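AvmM (Streptomyces sp. NBRC 109436, PDB 7FE6) catalyses macrocyclization by dehydration and Michael-type addition in the biosynthesis of alchivemycin A. Local coordinates at residues Val25-Ile29 against Leu182-Ser186; Ile41-Tyr47 against Val136-Leu142; Tyr55-Asn61 against Ala157-Asp163; Pro93-Trp97 against Ile171-Phe175. All coordinates share one frame; numbering follows the deposited sequence.

Contact 1 of 4, residues Val25-Ile29 against Leu182-Ser186; sequences VADFI and LQQAS
Ala26 and Phe28 meet Gln183 and Ala185 at a border of the beta-sandwich, where two sheets close on one another: strand 24-29 is an edge strand of one sheet within this chain, and strand 178-189 belongs to the other. The short segments run 24° from parallel with their axes 7.1 Å apart, a spacing that side chains rather than backbone pairing must fill.

The apolar share rests on Phe28. Its CG lies beside the backbone N and anti to the carbonyl carbon (chi1 -72°), a setting that carries the ring across to the opposite strand. There Ala185 CB stands over one face in a CH-pi contact, 4.1 Å from the ring centroid and displaced toward the rim. The ring also turns an edge to the other backbone, CE2 approaching Gln183 O to 3.5 Å near the ring plane. A serine at Phe28 would probably open a gap above Ala185 CB and leave Gln183 O without its aromatic neighbour.

Contacts with polar groups centre on Gln183. Its chain bends at chi2 (70°), and CG packs 3.1 Å from Ala26 O, while OE1 has a weak hydrogen bond to Arg181.

Gln184 leaves its backbone away from strand 24-29; its OE1 is hydrogen-bonded to Ser135 OG of the second subunit, and its NE2 gives a 2.7 Å hydrogen bond to Ser186 OG, itself hydrogen-bonded to Thr137 OG1 of the second subunit.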
# COMPACT_ATOMS: atom_id res chain seq x y z
N VAL A 25 0.41 -6.72 10.93
CA VAL A 25 0.58 -5.52 10.12
C VAL A 25 -0.80 -5.00 9.68
O VAL A 25 -1.81 -5.67 9.83
CB VAL A 25 1.50 -5.79 8.92
CG1 VAL A 25 2.79 -6.49 9.40
CG2 VAL A 25 0.80 -6.67 7.88
N ALA A 26 -0.82 -3.81 9.09
CA ALA A 26 -2.08 -3.25 8.58
C ALA A 26 -1.87 -2.59 7.22
O ALA A 26 -0.82 -2.01 6.94
CB ALA A 26 -2.67 -2.25 9.56
N ASP A 27 -2.92 -2.63 6.38
CA ASP A 27 -2.88 -2.01 5.06
C ASP A 27 -4.10 -1.13 4.82
O ASP A 27 -5.20 -1.43 5.30
CB ASP A 27 -2.79 -3.06 3.95
CG ASP A 27 -1.53 -3.89 4.06
OD1 ASP A 27 -0.44 -3.30 4.05
OD2 ASP A 27 -1.63 -5.13 4.14
N PHE A 28 -3.89 -0.04 4.09
CA PHE A 28 -4.95 0.87 3.67
C PHE A 28 -5.27 0.67 2.19
O PHE A 28 -4.39 0.39 1.37
CB PHE A 28 -4.54 2.33 3.90
CG PHE A 28 -4.51 2.76 5.35
CD1 PHE A 28 -5.70 3.06 6.03
CD2 PHE A 28 -3.32 2.94 6.02
CE1 PHE A 28 -5.68 3.48 7.34
CE2 PHE A 28 -3.31 3.37 7.37
CZ PHE A 28 -4.49 3.63 8.01
N ILE A 29 -6.55 0.84 1.85
CA ILE A 29 -7.00 0.86 0.46
C ILE A 29 -7.92 2.06 0.29
O ILE A 29 -8.87 2.22 1.06
CB ILE A 29 -7.75 -0.42 0.05
CG1 ILE A 29 -6.82 -1.64 0.03
CG2 ILE A 29 -8.37 -0.25 -1.34
CD1 ILE A 29 -5.77 -1.60 -1.09
N LEU A 182 2.43 -0.21 13.38
CA LEU A 182 1.69 0.97 12.96
C LEU A 182 1.81 1.18 11.46
O LEU A 182 2.91 1.12 10.91
CB LEU A 182 2.21 2.20 13.69
CG LEU A 182 1.39 3.49 13.69
CD1 LEU A 182 0.02 3.30 14.32
CD2 LEU A 182 2.15 4.56 14.47
N GLN A 183 0.69 1.48 10.80
CA GLN A 183 0.67 1.84 9.39
C GLN A 183 0.09 3.24 9.21
O GLN A 183 -0.90 3.61 9.85
CB GLN A 183 -0.16 0.85 8.58
CG GLN A 183 0.12 0.91 7.08
CD GLN A 183 1.50 0.35 6.75
OE1 GLN A 183 2.07 -0.40 7.53
NE2 GLN A 183 2.04 0.73 5.60
N GLN A 184 0.68 3.99 8.29
CA GLN A 184 0.41 5.41 8.13
C GLN A 184 -0.26 5.65 6.79
O GLN A 184 -0.02 4.93 5.82
CB GLN A 184 1.72 6.21 8.23
CG GLN A 184 1.63 7.73 8.08
CD GLN A 184 2.97 8.43 8.34
OE1 GLN A 184 3.91 7.82 8.85
NE2 GLN A 184 3.08 9.67 7.93
N ALA A 185 -1.12 6.65 6.76
CA ALA A 185 -1.60 7.22 5.51
C ALA A 185 -1.56 8.73 5.69
O ALA A 185 -2.32 9.27 6.51
CB ALA A 185 -3.00 6.72 5.17
N SER A 186 -0.65 9.41 4.98
CA SER A 186 -0.53 10.86 5.08
C SER A 186 -1.45 11.54 4.09
O SER A 186 -1.61 11.10 2.96
CB SER A 186 0.90 11.32 4.83
OG SER A 186 1.76 10.84 5.84

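Contact 2 of 4, residues Ile41-Tyr47 against Val136-Leu142; sequences IEFSVFY and VTAHVRL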
# COMPACT_ATOMS: atom_id res chain seq x y z
N ILE A 41 -15.68 10.39 2.71
CA ILE A 41 -14.93 9.40 1.97
C ILE A 41 -15.12 8.05 2.64
O ILE A 41 -15.37 7.95 3.85
CB ILE A 41 -13.43 9.75 1.90
CG1 ILE A 41 -12.83 9.65 3.30
CG2 ILE A 41 -13.24 11.15 1.26
CD1 ILE A 41 -11.37 9.51 3.34
N GLU A 42 -15.01 7.00 1.84
CA GLU A 42 -14.98 5.63 2.32
C GLU A 42 -13.65 5.02 1.91
O GLU A 42 -13.25 5.15 0.75
CB GLU A 42 -16.13 4.80 1.75
CG GLU A 42 -16.15 3.34 2.24
CD GLU A 42 -17.49 2.65 1.98
OE1 GLU A 42 -18.53 3.35 1.81
OE2 GLU A 42 -17.50 1.38 1.95
N PHE A 43 -12.97 4.38 2.84
CA PHE A 43 -11.77 3.60 2.56
C PHE A 43 -11.87 2.29 3.34
O PHE A 43 -12.83 2.04 4.08
CB PHE A 43 -10.48 4.36 2.90
CG PHE A 43 -10.35 4.73 4.36
CD1 PHE A 43 -10.87 5.94 4.83
CD2 PHE A 43 -9.74 3.87 5.26
CE1 PHE A 43 -10.77 6.28 6.16
CE2 PHE A 43 -9.62 4.21 6.59
CZ PHE A 43 -10.15 5.43 7.04
N SER A 44 -10.91 1.41 3.12
CA SER A 44 -10.85 0.18 3.87
C SER A 44 -9.47 0.06 4.48
O SER A 44 -8.49 0.65 4.02
CB SER A 44 -11.22 -1.06 3.02
OG SER A 44 -10.18 -1.50 2.18
N VAL A 45 -9.42 -0.66 5.59
CA VAL A 45 -8.18 -0.92 6.30
C VAL A 45 -8.32 -2.31 6.91
O VAL A 45 -9.41 -2.70 7.35
CB VAL A 45 -7.90 0.19 7.35
CG1 VAL A 45 -9.14 0.48 8.21
CG2 VAL A 45 -6.68 -0.13 8.24
N PHE A 46 -7.24 -3.07 6.92
CA PHE A 46 -7.34 -4.45 7.36
C PHE A 46 -6.03 -4.84 8.03
O PHE A 46 -4.96 -4.38 7.62
CB PHE A 46 -7.67 -5.40 6.19
CG PHE A 46 -7.09 -5.00 4.84
CD1 PHE A 46 -7.72 -4.04 4.05
CD2 PHE A 46 -5.93 -5.62 4.35
CE1 PHE A 46 -7.19 -3.67 2.82
CE2 PHE A 46 -5.39 -5.26 3.12
CZ PHE A 46 -6.02 -4.29 2.34
N TYR A 47 -6.12 -5.66 9.07
CA TYR A 47 -4.91 -6.13 9.73
C TYR A 47 -4.76 -7.63 9.50
O TYR A 47 -5.76 -8.37 9.50
CB TYR A 47 -4.91 -5.77 11.22
CG TYR A 47 -6.06 -6.26 12.08
CD1 TYR A 47 -7.25 -5.53 12.18
CD2 TYR A 47 -5.93 -7.43 12.85
CE1 TYR A 47 -8.31 -5.96 13.00
CE2 TYR A 47 -6.97 -7.88 13.66
CZ TYR A 47 -8.16 -7.13 13.73
OH TYR A 47 -9.19 -7.56 14.53
N VAL A 136 -8.56 -9.21 9.19
CA VAL A 136 -9.81 -8.56 9.58
C VAL A 136 -9.84 -7.19 8.91
O VAL A 136 -8.86 -6.45 8.96
CB VAL A 136 -9.94 -8.42 11.11
CG1 VAL A 136 -11.16 -7.56 11.49
CG2 VAL A 136 -10.01 -9.79 11.80
N THR A 137 -10.98 -6.83 8.33
CA THR A 137 -11.13 -5.58 7.61
C THR A 137 -12.13 -4.69 8.32
O THR A 137 -13.18 -5.16 8.77
CB THR A 137 -11.64 -5.82 6.17
OG1 THR A 137 -10.65 -6.47 5.37
CG2 THR A 137 -12.08 -4.51 5.50
N ALA A 138 -11.82 -3.39 8.38
CA ALA A 138 -12.80 -2.37 8.68
C ALA A 138 -13.02 -1.58 7.40
O ALA A 138 -12.05 -1.10 6.80
CB ALA A 138 -12.35 -1.46 9.82
N HIS A 139 -14.27 -1.49 6.96
CA HIS A 139 -14.64 -0.49 5.97
C HIS A 139 -14.99 0.78 6.74
O HIS A 139 -15.70 0.72 7.75
CB HIS A 139 -15.83 -0.99 5.15
CG HIS A 139 -15.57 -2.26 4.39
ND1 HIS A 139 -15.24 -2.27 3.05
CD2 HIS A 139 -15.56 -3.55 4.80
CE1 HIS A 139 -15.07 -3.52 2.66
NE2 HIS A 139 -15.26 -4.32 3.70
N VAL A 140 -14.46 1.93 6.32
CA VAL A 140 -14.52 3.13 7.15
C VAL A 140 -15.08 4.30 6.35
O VAL A 140 -14.58 4.61 5.27
CB VAL A 140 -13.13 3.50 7.71
CG1 VAL A 140 -13.27 4.64 8.67
CG2 VAL A 140 -12.48 2.34 8.36
N ARG A 141 -16.08 4.98 6.91
CA ARG A 141 -16.62 6.20 6.33
C ARG A 141 -16.27 7.37 7.23
O ARG A 141 -16.62 7.38 8.43
CB ARG A 141 -18.13 6.09 6.12
CG ARG A 141 -18.53 5.20 4.97
CD ARG A 141 -20.02 4.84 5.02
NE ARG A 141 -20.40 3.98 3.91
CZ ARG A 141 -21.50 3.23 3.86
NH1 ARG A 141 -22.35 3.20 4.88
NH2 ARG A 141 -21.72 2.47 2.80
N LEU A 142 -15.61 8.38 6.64
CA LEU A 142 -15.00 9.46 7.39
C LEU A 142 -15.33 10.78 6.73
O LEU A 142 -15.31 10.90 5.50
CB LEU A 142 -13.49 9.29 7.46
CG LEU A 142 -12.71 10.39 8.17
CD1 LEU A 142 -13.17 10.52 9.61
CD2 LEU A 142 -11.23 10.10 8.10
O HOH W 1 -14.88 0.11 1.49
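Tyr47 and Phe43 lay their rings alongside Val136 and Val140 in the middle of the five-stranded antiparallel sheet of the beta-sandwich, where strands 40-49 and 135-144 are neighbours. Regular ladder bonds hold the register, with hydrogen-bonded pairs at Ile41-Leu142, Phe43-Val140, Val45-Ala138 and Tyr47-Val136.

The side chains of these pairs share one face, which around Val45 and Tyr47 packs on the facing sheet. Val140 and Val136 each present CB to a ring face near the rim in CH-pi contacts: Val140 CB is 3.8 Å from the Phe43 centroid, and Val136 CB is 3.8 Å from that of Tyr47. Both aromatic CG atoms sit between the backbone N and the carbonyl carbon (chi1 61° for Phe43, 58° for Tyr47), which lays the rings over the adjoining strand. Tyr47 OH is hydrogen-bonded to Thr58 of the facing sheet. Between these two pairs, Val45 CG1 touches Val140 CG2 at 3.8 Å, slanting across it.

The other face, carrying Glu42, Ser44, Phe46, Thr137, His139 and Arg141, meets the third subunit. Phe46 and Thr137 point the same way, Thr137 OG1 lying 3.3 Å from Phe46 CB and hydrogen-bonding to Ser186 of the third subunit. His139 NE2 is likewise hydrogen-bonded to His152 of that subunit, and one water joins His139 ND1 to Glu42 OE2.

Glu42 and Arg141 run side by side with carboxylate and guanidinium planes 70° apart. Arg188 of the third subunit forms a salt bridge with Glu42 OE2, which may stabilise the negative charge; the other bridge, Arg141 NE to Glu42 OE1 at 2.9 Å, lies in the guanidinium plane but reaches the oxygen from above the carboxylate plane.

Contact 3 of 4, residues Tyr55-Asn61 against Ala157-Asp163; sequences YPDTGLN and ALPGMLD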
# COMPACT_ATOMS: atom_id res chain seq x y z
N TYR A 55 -3.60 -15.07 17.78
CA TYR A 55 -4.05 -14.22 18.88
C TYR A 55 -5.50 -14.51 19.24
O TYR A 55 -6.35 -14.63 18.35
CB TYR A 55 -3.89 -12.75 18.52
CG TYR A 55 -2.50 -12.27 18.81
CD1 TYR A 55 -2.13 -11.95 20.10
CD2 TYR A 55 -1.55 -12.16 17.80
CE1 TYR A 55 -0.86 -11.52 20.38
CE2 TYR A 55 -0.27 -11.74 18.07
CZ TYR A 55 0.07 -11.42 19.37
OH TYR A 55 1.33 -10.98 19.69
N PRO A 56 -5.80 -14.59 20.54
CA PRO A 56 -7.15 -15.02 20.94
C PRO A 56 -8.23 -13.98 20.72
O PRO A 56 -9.41 -14.33 20.60
CB PRO A 56 -6.99 -15.36 22.43
CG PRO A 56 -5.81 -14.55 22.87
CD PRO A 56 -4.88 -14.48 21.68
N ASP A 57 -7.87 -12.70 20.71
CA ASP A 57 -8.86 -11.66 20.47
C ASP A 57 -8.14 -10.45 19.90
O ASP A 57 -7.03 -10.14 20.32
CB ASP A 57 -9.62 -11.32 21.76
CG ASP A 57 -11.04 -10.83 21.49
OD1 ASP A 57 -11.44 -10.76 20.30
OD2 ASP A 57 -11.75 -10.51 22.47
N THR A 58 -8.75 -9.82 18.90
CA THR A 58 -8.10 -8.70 18.24
C THR A 58 -9.15 -7.68 17.83
O THR A 58 -10.29 -8.04 17.53
CB THR A 58 -7.36 -9.11 16.98
OG1 THR A 58 -8.32 -9.63 16.05
CG2 THR A 58 -6.26 -10.14 17.26
N GLY A 59 -8.72 -6.42 17.74
CA GLY A 59 -9.53 -5.36 17.19
C GLY A 59 -8.66 -4.24 16.67
O GLY A 59 -7.52 -4.06 17.12
N LEU A 60 -9.21 -3.48 15.73
CA LEU A 60 -8.47 -2.39 15.10
C LEU A 60 -8.64 -1.07 15.86
O LEU A 60 -9.74 -0.71 16.29
CB LEU A 60 -8.94 -2.18 13.65
CG LEU A 60 -8.22 -1.02 12.94
CD1 LEU A 60 -6.74 -1.33 12.73
CD2 LEU A 60 -8.90 -0.50 11.67
N ASN A 61 -7.54 -0.33 15.97
CA ASN A 61 -7.56 1.06 16.38
C ASN A 61 -7.11 1.93 15.21
O ASN A 61 -6.30 1.51 14.38
CB ASN A 61 -6.65 1.30 17.60
CG ASN A 61 -7.04 0.42 18.79
OD1 ASN A 61 -8.06 0.65 19.44
ND2 ASN A 61 -6.24 -0.61 19.06
N ALA A 157 -3.12 3.19 11.43
CA ALA A 157 -3.73 1.92 11.80
C ALA A 157 -2.89 1.26 12.88
O ALA A 157 -1.70 1.01 12.68
CB ALA A 157 -3.86 1.02 10.57
N LEU A 158 -3.52 0.98 14.02
CA LEU A 158 -2.83 0.37 15.15
C LEU A 158 -3.60 -0.88 15.53
O LEU A 158 -4.59 -0.80 16.28
CB LEU A 158 -2.74 1.33 16.34
CG LEU A 158 -2.19 0.73 17.64
CD1 LEU A 158 -0.68 0.42 17.54
CD2 LEU A 158 -2.52 1.61 18.83
N PRO A 159 -3.19 -2.05 15.02
CA PRO A 159 -3.86 -3.29 15.42
C PRO A 159 -3.65 -3.58 16.90
O PRO A 159 -2.54 -3.50 17.42
CB PRO A 159 -3.19 -4.35 14.53
CG PRO A 159 -2.55 -3.56 13.42
CD PRO A 159 -2.13 -2.28 14.04
N GLY A 160 -4.75 -3.87 17.60
CA GLY A 160 -4.71 -4.25 19.01
C GLY A 160 -5.05 -5.72 19.20
O GLY A 160 -5.98 -6.25 18.58
N MET A 161 -4.26 -6.39 20.04
CA MET A 161 -4.55 -7.77 20.38
C MET A 161 -4.41 -7.98 21.88
O MET A 161 -3.70 -7.26 22.59
CB MET A 161 -3.67 -8.76 19.61
CG MET A 161 -2.19 -8.38 19.52
SD MET A 161 -1.77 -7.34 18.09
CE MET A 161 -3.28 -7.40 17.16
N LEU A 162 -5.10 -9.02 22.34
CA LEU A 162 -5.00 -9.54 23.68
C LEU A 162 -4.05 -10.73 23.59
O LEU A 162 -4.35 -11.73 22.93
CB LEU A 162 -6.38 -9.93 24.20
CG LEU A 162 -7.36 -8.76 24.37
CD1 LEU A 162 -8.69 -9.21 24.91
CD2 LEU A 162 -6.76 -7.73 25.31
N ASP A 163 -2.88 -10.59 24.23
CA ASP A 163 -1.89 -11.67 24.26
C ASP A 163 -2.49 -12.98 24.77
O ASP A 163 -2.42 -14.02 24.09
CB ASP A 163 -0.71 -11.24 25.14
CG ASP A 163 0.38 -12.28 25.17
OD1 ASP A 163 1.06 -12.44 24.13
OD2 ASP A 163 0.54 -12.95 26.23
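Asn61 grips Leu158 O twice: its backbone N, at 3.0 Å, and its side-chain ND2, at 3.2 Å, come to that oxygen from opposite faces of the carbonyl plane. The torsion that allows this sets CG beside the backbone N (chi1 -57°), folding the amide back over the neighbouring strand. ND2 is also hydrogen-bonded to Phe175 O, so two acceptors help fix the rotation of the amide.

Antiparallel pairing continues past this doubled bond. Gly59 and Gly160 form a hydrogen-bonded pair, Gly160 N reaching Gly59 O at 2.8 Å. Neither has a side chain, and a CB on Gly160 would run into Asn61 ND2, so the glycine leaves room for the amide.

Toward the Tyr55 end of the contact, Met161 crosses Tyr55 slantwise. The methionine chain bends at chi2 and chi3 and brings CG over one ring face, 3.6 Å from the centroid, with SD farther out above the same face, a Met-aromatic contact. At the ring edge, in its plane, Leu162 O lies 3.6 Å from Tyr55 CD1. Tyr55 OH is held beyond the pair by Tyr12 and Asn21. Thr58 adds its methyl, CG2 lying 3.8 Å from Met161 CB, while its OG1, already bonded to the Tyr47 hydroxyl, is also hydrogen-bonded to Val128 O.

The two strands lie side by side in the middle of the mixed sheet, with strand 57-66 flanked on its far side by strand 107-113 and strand 153-162 by strand 178-189, while Leu60 and Ala157 pack on strand 40-49 of the facing sheet.

Contact 4 of 4, residues Pro93-Trp97 against Ile171-Phe175; sequences PAKCW and IPGLF
Gly173 is the third residue of a type II beta turn from Ile171 to Leu174, closed by a hydrogen bond from Leu174 N to Ile171 O at 3.1 Å, and it meets the 93-97 loop at Lys95 with 4.2 Å between the two CA atoms. Its positive phi (97°) suits glycine, and a CB would collide with Cys96 O; Gly173 CA instead makes a C-H...O contact with that oxygen at 3.6 Å.

Trp97 supplies the main side-chain contact. Its CG stands opposite the backbone N (chi1 -158°), which lays the indole across Ile171 with CG2 over one face, 3.6 Å from the centroid of the five-membered ring. Leu174 CD2 packs 4.1 Å from Trp97 CB, and Pro172 O approaches Trp97 CD1 obliquely at 3.6 Å. Replacing Trp97 with a glycine is likely to strip Ile171 CG2 of its aromatic cover and leave the turn less firmly packed against the loop.

The contact joins two loops, the one that precedes strand 107-113 and the one that leads into strand 178-189. Backbone hydrogen bonds from Lys95 and Trp97 reach Gln112 and Ala110 of strand 107-113, whose Gln112 NE2 is also hydrogen-bonded to Gly173 O, and Leu174 packs on Asn61 of strand 57-66.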
# COMPACT_ATOMS: atom_id res chain seq x y z
N PRO A 93 -17.74 7.44 20.62
CA PRO A 93 -16.79 8.43 21.17
C PRO A 93 -16.19 7.99 22.50
O PRO A 93 -15.04 8.34 22.80
CB PRO A 93 -17.63 9.70 21.33
CG PRO A 93 -18.84 9.49 20.49
CD PRO A 93 -19.09 8.01 20.46
N ALA A 94 -16.96 7.25 23.30
CA ALA A 94 -16.48 6.69 24.56
C ALA A 94 -15.45 5.58 24.36
O ALA A 94 -14.69 5.29 25.29
CB ALA A 94 -17.65 6.15 25.38
N LYS A 95 -15.40 4.95 23.18
CA LYS A 95 -14.33 4.01 22.86
C LYS A 95 -13.24 4.71 22.07
O LYS A 95 -12.78 4.25 21.01
CB LYS A 95 -14.86 2.78 22.12
CG LYS A 95 -15.83 1.89 22.88
CD LYS A 95 -16.07 0.56 22.15
CE LYS A 95 -17.30 -0.19 22.65
NZ LYS A 95 -18.58 0.56 22.44
N CYS A 96 -12.83 5.86 22.59
CA CYS A 96 -11.71 6.62 22.06
C CYS A 96 -10.78 6.94 23.21
O CYS A 96 -11.18 6.94 24.38
CB CYS A 96 -12.14 7.93 21.39
SG CYS A 96 -13.19 7.74 19.94
N TRP A 97 -9.51 7.11 22.88
CA TRP A 97 -8.56 7.67 23.82
C TRP A 97 -8.76 9.18 23.89
O TRP A 97 -9.31 9.80 22.97
CB TRP A 97 -7.13 7.31 23.39
CG TRP A 97 -6.13 7.36 24.48
CD1 TRP A 97 -6.36 7.50 25.81
CD2 TRP A 97 -4.71 7.25 24.34
NE1 TRP A 97 -5.18 7.51 26.51
CE2 TRP A 97 -4.15 7.35 25.63
CE3 TRP A 97 -3.85 7.09 23.24
CZ2 TRP A 97 -2.77 7.28 25.85
CZ3 TRP A 97 -2.49 7.02 23.47
CH2 TRP A 97 -1.96 7.12 24.77
N ILE A 171 -4.93 0.45 27.27
CA ILE A 171 -5.12 1.88 27.04
C ILE A 171 -6.61 2.17 27.10
O ILE A 171 -7.38 1.55 26.35
CB ILE A 171 -4.55 2.31 25.68
CG1 ILE A 171 -3.08 1.93 25.56
CG2 ILE A 171 -4.73 3.81 25.50
CD1 ILE A 171 -2.47 2.34 24.25
N PRO A 172 -7.07 3.10 27.94
CA PRO A 172 -8.51 3.31 28.08
C PRO A 172 -9.10 3.82 26.77
O PRO A 172 -8.59 4.76 26.16
CB PRO A 172 -8.63 4.34 29.21
CG PRO A 172 -7.32 5.04 29.21
CD PRO A 172 -6.30 4.02 28.79
N GLY A 173 -10.16 3.15 26.33
CA GLY A 173 -10.82 3.48 25.09
C GLY A 173 -10.40 2.64 23.90
O GLY A 173 -11.18 2.49 22.96
N LEU A 174 -9.19 2.08 23.93
CA LEU A 174 -8.65 1.34 22.80
C LEU A 174 -8.61 -0.16 23.07
O LEU A 174 -8.46 -0.60 24.22
CB LEU A 174 -7.23 1.82 22.46
CG LEU A 174 -7.03 3.32 22.26
CD1 LEU A 174 -5.63 3.59 21.74
CD2 LEU A 174 -8.08 3.90 21.34
N PHE A 175 -8.66 -0.94 21.98
CA PHE A 175 -8.65 -2.40 22.09
C PHE A 175 -7.22 -2.93 22.16
O PHE A 175 -6.38 -2.59 21.32
CB PHE A 175 -9.38 -3.06 20.92
CG PHE A 175 -9.52 -4.54 21.09
CD1 PHE A 175 -8.50 -5.41 20.71
CD2 PHE A 175 -10.65 -5.07 21.72
CE1 PHE A 175 -8.62 -6.77 20.92
CE2 PHE A 175 -10.78 -6.44 21.92
CZ PHE A 175 -9.76 -7.30 21.51

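How the contacts relate
Contacts 2 and 3 pair strands in the two facing sheets, and contact 1 joins those sheets at a border. Contact 1 runs into contact 2 through Asp27 N to Phe46 O, 3.0 Å, and into contact 3 through Gln183 O to Ala157 N, 2.8 Å. Contacts 2 and 3 meet across the interior, with 2.7 Å between Tyr47 OH and Thr58 OG1. Contact 4 touches contact 3 by Asn61 ND2 to Phe175 O at 3.0 Å, yet its centre is about 20 Å from that of contact 1. Alchivemycin A binds by Arg50, Val133 and Glu134, just beyond contact 2: it lies about 6 Å from the side chain of Phe46 and about 12 Å from that of Ala26.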